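Local coordinates for Galactose/lactose metabolism regulatory protein GAL80 (Kluyveromyces lactis, PDB 3E1K) that represses the lactose/galactose metabolic genes by binding the acidic activation domain of their transcriptional activator when no inducing sugar is present, at the interface of chains A and B. Numbering follows the deposited sequence. Chains: chain A/B, Galactose/lactose metabolism regulatory protein GAL80.

The interface of chains A and B. Residues chain A 178, 298-299, 303-304, 323; chain B 281, 285-289.
Hydrogen bonds tie the loop residues B:Pro285 to B:Leu289 to the ends of strands 293-298 and 303-308 of chain A, part of the two-fold interface between two Gal80p copies in the deposited assembly, which may be the biological dimer. NE2 of the A:His298 imidazole donates to the carbonyl O of B:Pro285 at 2.6 Å, nearly straight (167° at H). The carbonyl O lies in the imidazole plane, yet the ring nitrogen stands above the carbonyl's own plane. The backbone N of B:Lys288 donates to OD2 of A:Asp303 at 3.3 Å, from above the carboxylate plane. A:His298, A:Asp303 and B:Lys288 are all poorly ordered, so their fine geometry deserves caution. At the imidazole edge, CE of B:Lys281, also poorly ordered, meets CD2, its chain crossing A:His298 at about a right angle. At the other end of the loop segment, the CD1 methyl of B:Leu289 packs against CB of A:Asp303. B:Lys287 points tip to tip at A:Glu178, bending at chi2, chi3 and chi4 (-7°), so that CE, 3.7 Å from OE2, is nearer than NZ at 4.8 Å; opposite charges, if both groups are ionised, would probably still attract. An alanine in place of B:Lys287 would probably lose this attraction and the contact of CD and CE with the carboxylate. Behind the first shell, a weak, bent hydrogen bond (125° at H) from A:His298 ND1 to OD2 of A:Asp303, 3.1 Å, may help orient the ring, the same OD2 receiving B:Lys288 N.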
# COMPACT_ATOMS: atom_id res chain seq x y z
N GLU A 178 -3.50 -4.43 3.65
CA GLU A 178 -3.14 -3.67 2.44
C GLU A 178 -4.41 -3.27 1.68
O GLU A 178 -5.29 -4.05 1.54
CB GLU A 178 -2.24 -4.49 1.52
CG GLU A 178 -0.87 -4.72 2.04
CD GLU A 178 -0.60 -6.16 2.37
OE1 GLU A 178 0.17 -6.45 3.28
OE2 GLU A 178 -1.16 -7.02 1.73
N HIS A 298 -3.84 -10.00 6.27
CA HIS A 298 -2.98 -11.12 6.56
C HIS A 298 -3.26 -11.62 7.95
O HIS A 298 -3.02 -10.95 8.92
CB HIS A 298 -1.48 -10.80 6.30
CG HIS A 298 -0.60 -12.02 6.22
ND1 HIS A 298 -1.07 -13.23 5.75
CD2 HIS A 298 0.69 -12.23 6.58
CE1 HIS A 298 -0.10 -14.12 5.81
NE2 HIS A 298 0.98 -13.54 6.30
N GLY A 299 -3.86 -12.78 8.01
CA GLY A 299 -4.21 -13.36 9.30
C GLY A 299 -3.05 -14.26 9.74
O GLY A 299 -2.10 -14.46 8.99
N ASP A 303 -5.68 -16.18 5.21
CA ASP A 303 -5.77 -14.94 4.43
C ASP A 303 -7.21 -14.70 3.96
O ASP A 303 -7.95 -15.64 3.73
CB ASP A 303 -4.91 -15.05 3.17
CG ASP A 303 -3.58 -14.35 3.29
OD1 ASP A 303 -3.50 -13.19 2.88
OD2 ASP A 303 -2.61 -15.02 3.73
N LEU A 304 -7.57 -13.44 3.75
CA LEU A 304 -8.88 -13.03 3.26
C LEU A 304 -8.74 -11.86 2.24
O LEU A 304 -8.29 -10.79 2.62
CB LEU A 304 -9.58 -12.47 4.50
CG LEU A 304 -10.93 -12.98 4.99
CD1 LEU A 304 -11.69 -11.84 5.72
CD2 LEU A 304 -11.67 -13.54 3.78
N TYR A 323 -8.90 -17.91 2.86
CA TYR A 323 -8.23 -19.18 3.02
C TYR A 323 -7.72 -19.34 4.45
O TYR A 323 -7.04 -18.48 4.99
CB TYR A 323 -7.07 -19.21 2.07
CG TYR A 323 -6.13 -20.28 2.54
CD1 TYR A 323 -6.38 -21.63 2.28
CD2 TYR A 323 -4.99 -19.94 3.27
CE1 TYR A 323 -5.52 -22.61 2.72
CE2 TYR A 323 -4.13 -20.91 3.72
CZ TYR A 323 -4.39 -22.25 3.43
OH TYR A 323 -3.55 -23.25 3.88
N LYS B 281 6.15 -6.93 4.83
CA LYS B 281 6.01 -7.95 5.85
C LYS B 281 7.42 -8.40 6.31
O LYS B 281 8.39 -8.32 5.57
CB LYS B 281 5.10 -9.07 5.35
CG LYS B 281 3.92 -9.52 6.25
CD LYS B 281 4.21 -11.03 6.60
CE LYS B 281 3.82 -11.44 8.09
NZ LYS B 281 4.88 -11.17 9.16
N PRO B 285 4.08 -16.53 8.78
CA PRO B 285 3.67 -17.08 7.50
C PRO B 285 3.51 -16.11 6.34
O PRO B 285 3.14 -14.96 6.52
CB PRO B 285 2.26 -17.57 7.81
CG PRO B 285 1.81 -16.62 8.90
CD PRO B 285 3.00 -16.66 9.77
N VAL B 286 3.78 -16.65 5.15
CA VAL B 286 3.70 -15.86 3.92
C VAL B 286 2.33 -15.67 3.35
O VAL B 286 1.49 -16.58 3.40
CB VAL B 286 4.37 -16.59 2.72
CG1 VAL B 286 5.91 -16.62 2.87
CG2 VAL B 286 3.86 -18.04 2.61
N LYS B 287 2.23 -14.52 2.69
CA LYS B 287 1.01 -14.13 1.99
C LYS B 287 0.66 -15.26 1.05
O LYS B 287 1.43 -15.73 0.22
CB LYS B 287 1.27 -12.87 1.19
CG LYS B 287 0.10 -12.00 1.13
CD LYS B 287 0.40 -10.80 1.95
CE LYS B 287 1.30 -9.78 1.27
NZ LYS B 287 1.85 -10.27 -0.04
N LYS B 288 -0.57 -15.74 1.25
CA LYS B 288 -1.04 -16.85 0.43
C LYS B 288 -2.06 -16.49 -0.64
O LYS B 288 -2.36 -17.27 -1.57
CB LYS B 288 -1.63 -17.90 1.38
CG LYS B 288 -0.50 -18.71 2.02
CD LYS B 288 -0.38 -18.66 3.55
CE LYS B 288 -0.09 -20.06 4.10
NZ LYS B 288 0.72 -19.90 5.33
N LEU B 289 -2.65 -15.30 -0.50
CA LEU B 289 -3.58 -14.87 -1.52
C LEU B 289 -2.90 -13.84 -2.47
O LEU B 289 -3.52 -13.37 -3.44
CB LEU B 289 -4.89 -14.37 -0.89
CG LEU B 289 -5.86 -15.51 -0.59
CD1 LEU B 289 -6.87 -15.10 0.49
CD2 LEU B 289 -6.61 -16.07 -1.77